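Local coordinates for De Novo Protein OR329 (Artificial gene, PDB 4HXT) that is a de novo designed armadillo-type helical-repeat protein, probably made to self-assemble into a homo-oligomer, at residues Leu10-Asp15 / Val46-Lys51; Glu28-Pro33 / Lys38-Ala43. All blocks are in the same frame, centred on the assembly; numbering follows the deposited sequence.

Both contacts are apolar, and no hydrogen bond crosses either one. Interaction 1 sets the loop after helix 3-10 against helix 45-52. It is partly buried: Leu11 and Leu49 lie inside, while Thr12 stays at the surface. Interaction 2 joins the end of helix 16-30 to helix 34-42, its near neighbour in the chain, and is a buried contact. Its chemistry is simpler, with a single isoleucine methyl meeting two side chains. The polar bonds lie beside the apolar contacts: in the loop at interaction 1, and at the helix end and along the exposed side of helix 34-42 at interaction 2. The centres lie about 15 Å apart, and Val46 CG2 packs on Val41 CG2 at 4.1 Å between them.

Interaction 1 (Leu10-Asp15 / Val46-Lys51); sequences LLTSTD and VEVLVK
The backbones come closest at Leu11 and Val48, whose CA atoms are 7.2 Å apart, where the loop 10-15 passes one turn of helix 45-52. Leu11 carries the contact and points toward that helix. Its CB lies 3.6 Å from Val48 CG1. Its CD1 reaches the same Val48 methyl at 3.7 Å, so one valine branch meets both the root and a tip of the leucine. Val48 CG1 stands anti to its own backbone N (chi1 180°), which aims this branch at Leu11. Leu49 meets the leucine with its tip: Leu49 CD2 is 3.9 Å from Leu11 CD1 and 4.1 Å from Leu11 CD2. The two leucines cross at a slant. Thr12 has two conformers; in the one described here, Thr12 CG2 is 4.3 Å from Val48 CG1, a loose and less certain touch at the exposed border.

The loop has its own polar frame. A type I turn runs from Leu10 to Ser13. Ser13 OG accepts a nearly straight bond from Asp15 N at 3.2 Å (166°), which makes an ST turn. Asp15 then caps the start of helix 16-30 through Glu17 N. In this conformer Thr12 OG1 is hydrogen-bonded to Lys9 O, back in helix 3-10.

Leu11 also packs on Ala22 and Leu26 of helix 16-30, and Leu49 on Ala67, Leu68 and Ile71 of helix 58-71. A loop leucine set between its own next helix and helix 45-52 joins successive helical layers, as in the continuous apolar core of an armadillo-type alpha solenoid.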
ATOM      1  N   LEU A  10      14.624  32.362 -11.758  1.00 24.86           N
ATOM      2  CA  LEU A  10      13.641  33.388 -12.091  1.00 21.59           C
ATOM      3  C   LEU A  10      12.387  33.290 -11.220  1.00 22.30           C
ATOM      4  O   LEU A  10      11.610  34.243 -11.116  1.00 24.37           O
ATOM      5  CB  LEU A  10      13.259  33.275 -13.573  1.00 27.82           C
ATOM      6  CG  LEU A  10      14.401  33.550 -14.557  1.00 37.19           C
ATOM      7  CD1 LEU A  10      13.968  33.232 -15.983  1.00 33.50           C
ATOM      8  CD2 LEU A  10      14.824  35.009 -14.433  1.00 40.15           C
ATOM      9  N   LEU A  11      12.185  32.136 -10.597  1.00 27.24           N
ATOM     10  CA  LEU A  11      11.033  31.937  -9.734  1.00 28.27           C
ATOM     11  C   LEU A  11      11.120  32.885  -8.550  1.00 29.76           C
ATOM     12  O   LEU A  11      10.115  33.248  -7.945  1.00 30.97           O
ATOM     13  CB  LEU A  11      10.993  30.500  -9.216  1.00 23.54           C
ATOM     14  CG  LEU A  11      10.679  29.422 -10.250  1.00 25.98           C
ATOM     15  CD1 LEU A  11      10.865  28.042  -9.624  1.00 23.91           C
ATOM     16  CD2 LEU A  11       9.249  29.608 -10.761  1.00 22.19           C
ATOM     17  N   THR A  12      12.332  33.262  -8.271  1.00 32.91           N
ATOM     18  CA  THR A  12      12.597  34.184  -7.107  0.50 34.71           C
ATOM     19  C   THR A  12      12.589  35.630  -7.502  1.00 36.02           C
ATOM     20  O   THR A  12      12.807  36.453  -6.651  1.00 31.78           O
ATOM     21  CB  THR A  12      14.002  33.913  -6.496  0.50 35.89           C
ATOM     22  OG1 THR A  12      15.021  34.088  -7.492  0.50 38.52           O
ATOM     23  CG2 THR A  12      14.054  32.514  -5.957  0.50 36.63           C
ATOM     24  N   SER A  13      12.253  35.960  -8.736  1.00 31.29           N
ATOM     25  CA  SER A  13      12.147  37.347  -9.181  1.00 34.45           C
ATOM     26  C   SER A  13      11.111  38.075  -8.329  1.00 35.86           C
ATOM     27  O   SER A  13      10.215  37.453  -7.754  1.00 28.84           O
ATOM     28  CB  SER A  13      11.733  37.414 -10.655  1.00 28.18           C
ATOM     29  OG  SER A  13      11.540  38.762 -11.059  1.00 31.89           O
ATOM     30  N   THR A  14      11.240  39.394  -8.241  1.00 35.12           N
ATOM     31  CA  THR A  14      10.308  40.192  -7.449  1.00 35.25           C
ATOM     32  C   THR A  14       9.150  40.665  -8.315  1.00 30.75           C
ATOM     33  O   THR A  14       8.226  41.328  -7.839  1.00 35.76           O
ATOM     34  CB  THR A  14      11.000  41.424  -6.823  1.00 33.88           C
ATOM     35  OG1 THR A  14      11.684  42.161  -7.843  1.00 30.68           O
ATOM     36  CG2 THR A  14      11.994  40.995  -5.752  1.00 32.31           C
ATOM     37  N   ASP A  15       9.213  40.308  -9.593  1.00 36.82           N
ATOM     38  CA  ASP A  15       8.180  40.670 -10.551  1.00 31.30           C
ATOM     39  C   ASP A  15       7.267  39.464 -10.759  1.00 30.33           C
ATOM     40  O   ASP A  15       7.712  38.428 -11.245  1.00 40.25           O
ATOM     41  CB  ASP A  15       8.825  41.067 -11.884  1.00 30.30           C
ATOM     42  CG  ASP A  15       7.825  41.652 -12.865  1.00 30.17           C
ATOM     43  OD1 ASP A  15       6.675  41.169 -12.909  1.00 36.53           O
ATOM     44  OD2 ASP A  15       8.192  42.590 -13.601  1.00 42.29           O
ATOM     45  N   VAL A  46      11.526  22.072  -6.781  1.00 24.77           N
ATOM     46  CA  VAL A  46      10.403  21.743  -5.909  1.00 22.63           C
ATOM     47  C   VAL A  46      10.354  22.650  -4.678  1.00 25.25           C
ATOM     48  O   VAL A  46       9.320  23.241  -4.386  1.00 27.33           O
ATOM     49  CB  VAL A  46      10.472  20.266  -5.449  1.00 24.22           C
ATOM     50  CG1 VAL A  46       9.395  19.979  -4.409  1.00 23.19           C
ATOM     51  CG2 VAL A  46      10.325  19.344  -6.647  1.00 26.85           C
ATOM     52  N   GLU A  47      11.471  22.751  -3.957  1.00 23.96           N
ATOM     53  CA  GLU A  47      11.547  23.588  -2.766  1.00 19.00           C
ATOM     54  C   GLU A  47      11.116  25.013  -3.094  1.00 18.77           C
ATOM     55  O   GLU A  47      10.317  25.608  -2.376  1.00 23.44           O
ATOM     56  CB  GLU A  47      12.975  23.621  -2.202  1.00 29.73           C
ATOM     57  CG  GLU A  47      13.399  22.414  -1.371  1.00 45.91           C
ATOM     58  CD  GLU A  47      13.685  21.184  -2.211  1.00 63.29           C
ATOM     59  OE1 GLU A  47      13.646  21.277  -3.453  1.00 62.92           O
ATOM     60  OE2 GLU A  47      13.958  20.117  -1.627  1.00 75.69           O
ATOM     61  N   VAL A  48      11.642  25.552  -4.188  1.00 19.43           N
ATOM     62  CA  VAL A  48      11.326  26.917  -4.594  1.00 22.75           C
ATOM     63  C   VAL A  48       9.856  27.044  -4.996  1.00 23.52           C
ATOM     64  O   VAL A  48       9.202  28.022  -4.649  1.00 21.94           O
ATOM     65  CB  VAL A  48      12.230  27.362  -5.765  1.00 22.92           C
ATOM     66  CG1 VAL A  48      11.897  28.783  -6.185  1.00 24.41           C
ATOM     67  CG2 VAL A  48      13.702  27.245  -5.360  1.00 30.54           C
ATOM     68  N   LEU A  49       9.337  26.058  -5.724  1.00 18.74           N
ATOM     69  CA  LEU A  49       7.938  26.092  -6.146  1.00 20.59           C
ATOM     70  C   LEU A  49       7.009  26.023  -4.945  1.00 19.55           C
ATOM     71  O   LEU A  49       5.950  26.651  -4.933  1.00 25.07           O
ATOM     72  CB  LEU A  49       7.633  24.934  -7.097  1.00 20.43           C
ATOM     73  CG  LEU A  49       8.167  25.136  -8.515  1.00 22.89           C
ATOM     74  CD1 LEU A  49       8.015  23.847  -9.298  1.00 22.00           C
ATOM     75  CD2 LEU A  49       7.414  26.287  -9.191  1.00 18.43           C
ATOM     76  N   VAL A  50       7.406  25.247  -3.940  1.00 20.53           N
ATOM     77  CA  VAL A  50       6.612  25.106  -2.727  1.00 20.60           C
ATOM     78  C   VAL A  50       6.573  26.443  -1.998  1.00 24.49           C
ATOM     79  O   VAL A  50       5.572  26.792  -1.375  1.00 25.68           O
ATOM     80  CB  VAL A  50       7.194  24.016  -1.796  1.00 21.18           C
ATOM     81  CG1 VAL A  50       6.563  24.106  -0.412  1.00 23.32           C
ATOM     82  CG2 VAL A  50       6.928  22.641  -2.401  1.00 24.16           C
ATOM     83  N   LYS A  51       7.664  27.192  -2.075  1.00 23.97           N
ATOM     84  CA  LYS A  51       7.696  28.495  -1.427  1.00 27.14           C
ATOM     85  C   LYS A  51       6.756  29.441  -2.186  1.00 25.09           C
ATOM     86  O   LYS A  51       6.038  30.228  -1.577  1.00 27.08           O
ATOM     87  CB  LYS A  51       9.111  29.071  -1.428  1.00 32.81           C
ATOM     88  CG  LYS A  51       9.356  30.046  -0.286  1.00 51.42           C
ATOM     89  CD  LYS A  51      10.312  31.155  -0.685  1.00 67.77           C
ATOM     90  CE  LYS A  51      10.761  31.960   0.524  1.00 73.75           C
ATOM     91  NZ  LYS A  51      11.658  31.162   1.409  1.00 77.23           N
TER

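Interaction 2 (Glu28-Pro33 / Lys38-Ala43); sequences EIASGP and KAIVDA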
ATOM      1  N   GLU A  28       5.320  23.443 -18.079  1.00 31.88           N
ATOM      2  CA  GLU A  28       5.364  22.875 -19.425  1.00 40.23           C
ATOM      3  C   GLU A  28       6.478  21.841 -19.523  1.00 37.83           C
ATOM      4  O   GLU A  28       6.281  20.758 -20.069  1.00 36.77           O
ATOM      5  CB  GLU A  28       5.574  23.981 -20.463  1.00 55.06           C
ATOM      6  CG  GLU A  28       4.277  24.554 -21.015  1.00 69.69           C
ATOM      7  CD  GLU A  28       4.382  26.022 -21.391  1.00 79.46           C
ATOM      8  OE1 GLU A  28       5.325  26.393 -22.121  1.00 82.38           O
ATOM      9  OE2 GLU A  28       3.512  26.806 -20.954  1.00 81.03           O
ATOM     10  N   ILE A  29       7.647  22.176 -18.985  1.00 35.22           N
ATOM     11  CA  ILE A  29       8.775  21.256 -19.007  1.00 29.12           C
ATOM     12  C   ILE A  29       8.436  19.989 -18.225  1.00 37.55           C
ATOM     13  O   ILE A  29       8.829  18.884 -18.609  1.00 40.72           O
ATOM     14  CB  ILE A  29      10.039  21.898 -18.387  1.00 35.96           C
ATOM     15  CG1 ILE A  29      10.522  23.055 -19.270  1.00 37.09           C
ATOM     16  CG2 ILE A  29      11.134  20.850 -18.234  1.00 36.67           C
ATOM     17  CD1 ILE A  29      11.785  23.731 -18.771  1.00 37.22           C
ATOM     18  N   ALA A  30       7.694  20.156 -17.133  1.00 31.53           N
ATOM     19  CA  ALA A  30       7.302  19.029 -16.295  1.00 31.43           C
ATOM     20  C   ALA A  30       6.300  18.115 -16.989  1.00 36.45           C
ATOM     21  O   ALA A  30       6.228  16.928 -16.681  1.00 39.63           O
ATOM     22  CB  ALA A  30       6.723  19.533 -14.976  1.00 28.90           C
ATOM     23  N   SER A  31       5.532  18.662 -17.928  1.00 37.96           N
ATOM     24  CA  SER A  31       4.539  17.876 -18.655  1.00 41.77           C
ATOM     25  C   SER A  31       5.208  16.977 -19.689  1.00 44.58           C
ATOM     26  O   SER A  31       4.534  16.300 -20.465  1.00 46.11           O
ATOM     27  CB  SER A  31       3.525  18.793 -19.349  1.00 41.20           C
ATOM     28  OG  SER A  31       4.134  19.559 -20.373  1.00 48.40           O
ATOM     29  N   GLY A  32       6.538  16.970 -19.687  1.00 44.60           N
ATOM     30  CA  GLY A  32       7.280  16.151 -20.627  1.00 46.22           C
ATOM     31  C   GLY A  32       7.748  14.837 -20.028  1.00 47.95           C
ATOM     32  O   GLY A  32       7.056  14.261 -19.193  1.00 41.33           O
ATOM     33  N   PRO A  33       8.925  14.335 -20.443  1.00 51.47           N
ATOM     34  CA  PRO A  33       9.506  13.079 -19.958  1.00 51.00           C
ATOM     35  C   PRO A  33       9.789  13.093 -18.461  1.00 56.32           C
ATOM     36  O   PRO A  33       9.703  14.136 -17.813  1.00 63.78           O
ATOM     37  CB  PRO A  33      10.794  12.960 -20.768  1.00 52.58           C
ATOM     38  CG  PRO A  33      10.467  13.681 -22.031  1.00 52.86           C
ATOM     39  CD  PRO A  33       9.750  14.900 -21.522  1.00 50.72           C
ATOM     40  N   LYS A  38      13.019  15.116 -13.559  1.00 33.96           N
ATOM     41  CA  LYS A  38      14.160  14.907 -12.676  1.00 32.47           C
ATOM     42  C   LYS A  38      15.115  16.094 -12.742  1.00 34.74           C
ATOM     43  O   LYS A  38      15.777  16.422 -11.760  1.00 32.75           O
ATOM     44  CB  LYS A  38      14.905  13.617 -13.038  1.00 44.57           C
ATOM     45  CG  LYS A  38      16.239  13.468 -12.318  1.00 50.34           C
ATOM     46  CD  LYS A  38      16.710  12.024 -12.257  1.00 60.80           C
ATOM     47  CE  LYS A  38      16.489  11.431 -10.869  1.00 62.92           C
ATOM     48  NZ  LYS A  38      17.301  12.122  -9.821  1.00 56.24           N
ATOM     49  N   ALA A  39      15.180  16.739 -13.901  1.00 38.54           N
ATOM     50  CA  ALA A  39      16.047  17.898 -14.066  1.00 38.31           C
ATOM     51  C   ALA A  39      15.588  19.018 -13.133  1.00 33.98           C
ATOM     52  O   ALA A  39      16.397  19.663 -12.465  1.00 30.86           O
ATOM     53  CB  ALA A  39      16.011  18.370 -15.505  1.00 34.15           C
ATOM     54  N   ILE A  40      14.279  19.241 -13.088  1.00 29.76           N
ATOM     55  CA  ILE A  40      13.724  20.281 -12.234  1.00 24.51           C
ATOM     56  C   ILE A  40      13.980  19.949 -10.771  1.00 24.69           C
ATOM     57  O   ILE A  40      14.358  20.819  -9.978  1.00 29.30           O
ATOM     58  CB  ILE A  40      12.204  20.430 -12.457  1.00 27.18           C
ATOM     59  CG1 ILE A  40      11.927  20.835 -13.908  1.00 27.92           C
ATOM     60  CG2 ILE A  40      11.639  21.468 -11.497  1.00 26.41           C
ATOM     61  CD1 ILE A  40      10.446  20.922 -14.255  1.00 27.27           C
ATOM     62  N   VAL A  41      13.785  18.682 -10.415  1.00 24.42           N
ATOM     63  CA  VAL A  41      13.993  18.255  -9.039  1.00 23.62           C
ATOM     64  C   VAL A  41      15.444  18.425  -8.602  1.00 27.38           C
ATOM     65  O   VAL A  41      15.717  18.943  -7.516  1.00 27.88           O
ATOM     66  CB  VAL A  41      13.580  16.782  -8.845  1.00 26.83           C
ATOM     67  CG1 VAL A  41      13.920  16.333  -7.435  1.00 26.32           C
ATOM     68  CG2 VAL A  41      12.080  16.624  -9.102  1.00 28.78           C
ATOM     69  N   ASP A  42      16.374  17.991  -9.446  1.00 31.16           N
ATOM     70  CA  ASP A  42      17.791  18.105  -9.120  1.00 36.92           C
ATOM     71  C   ASP A  42      18.221  19.565  -9.049  1.00 36.18           C
ATOM     72  O   ASP A  42      19.187  19.901  -8.368  1.00 33.98           O
ATOM     73  CB  ASP A  42      18.643  17.364 -10.155  1.00 49.87           C
ATOM     74  CG  ASP A  42      18.350  15.876 -10.199  1.00 54.03           C
ATOM     75  OD1 ASP A  42      18.137  15.278  -9.123  1.00 52.93           O
ATOM     76  OD2 ASP A  42      18.344  15.305 -11.310  1.00 50.93           O
ATOM     77  N   ALA A  43      17.493  20.430  -9.750  1.00 32.36           N
ATOM     78  CA  ALA A  43      17.803  21.856  -9.758  1.00 31.94           C
ATOM     79  C   ALA A  43      17.222  22.573  -8.536  1.00 30.20           C
ATOM     80  O   ALA A  43      17.343  23.793  -8.409  1.00 30.57           O
ATOM     81  CB  ALA A  43      17.278  22.492 -11.043  1.00 30.33           C
TER
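Ile40 puts its CD1 methyl against Ile29 and Ala30 at the end of helix 16-30. The same methyl is 4.0 Å from Ile29 CG2 and 4.0 Å from Ala30 CB. These are its two partners across the contact, one from each of two consecutive residues. The chain of Ile40 is extended beyond CG1 (chi2 176°), which carries CD1 well out from helix 34-42. Ile29 answers with its short branch: CG2 stands anti to the backbone N, while CG1 lies beside that N. The two isoleucines slant across each other. Behind them the backbones are nearest at Ala30 and Ile40, with their CA atoms 7.7 Å apart. Ala30 offers its CB alone, and the Ile40 methyl rests against it.

This is a helix-loop-helix junction of the armadillo-type alpha solenoid, where a long helix hands over to a shorter one after a tight turn. Gly32 N bonds to Ile29 O at 3.2 Å as the first helix ends. Pro33 then takes the N-cap position of helix 34-42.

Neighbouring helices close around the three side chains. Ile29 also touches Leu7 of helix 3-10, and Ile40 touches Val4 of that helix. Ala30 and Ile40 both pack on Ile71 of helix 58-71. On the exposed side of helix 34-42, Lys38 and Asp42 flank Ile40 in sequence, one turn apart. Lys38 NZ makes a weak salt bridge with Asp42 OD1 at 3.3 Å, well removed from the apolar patch.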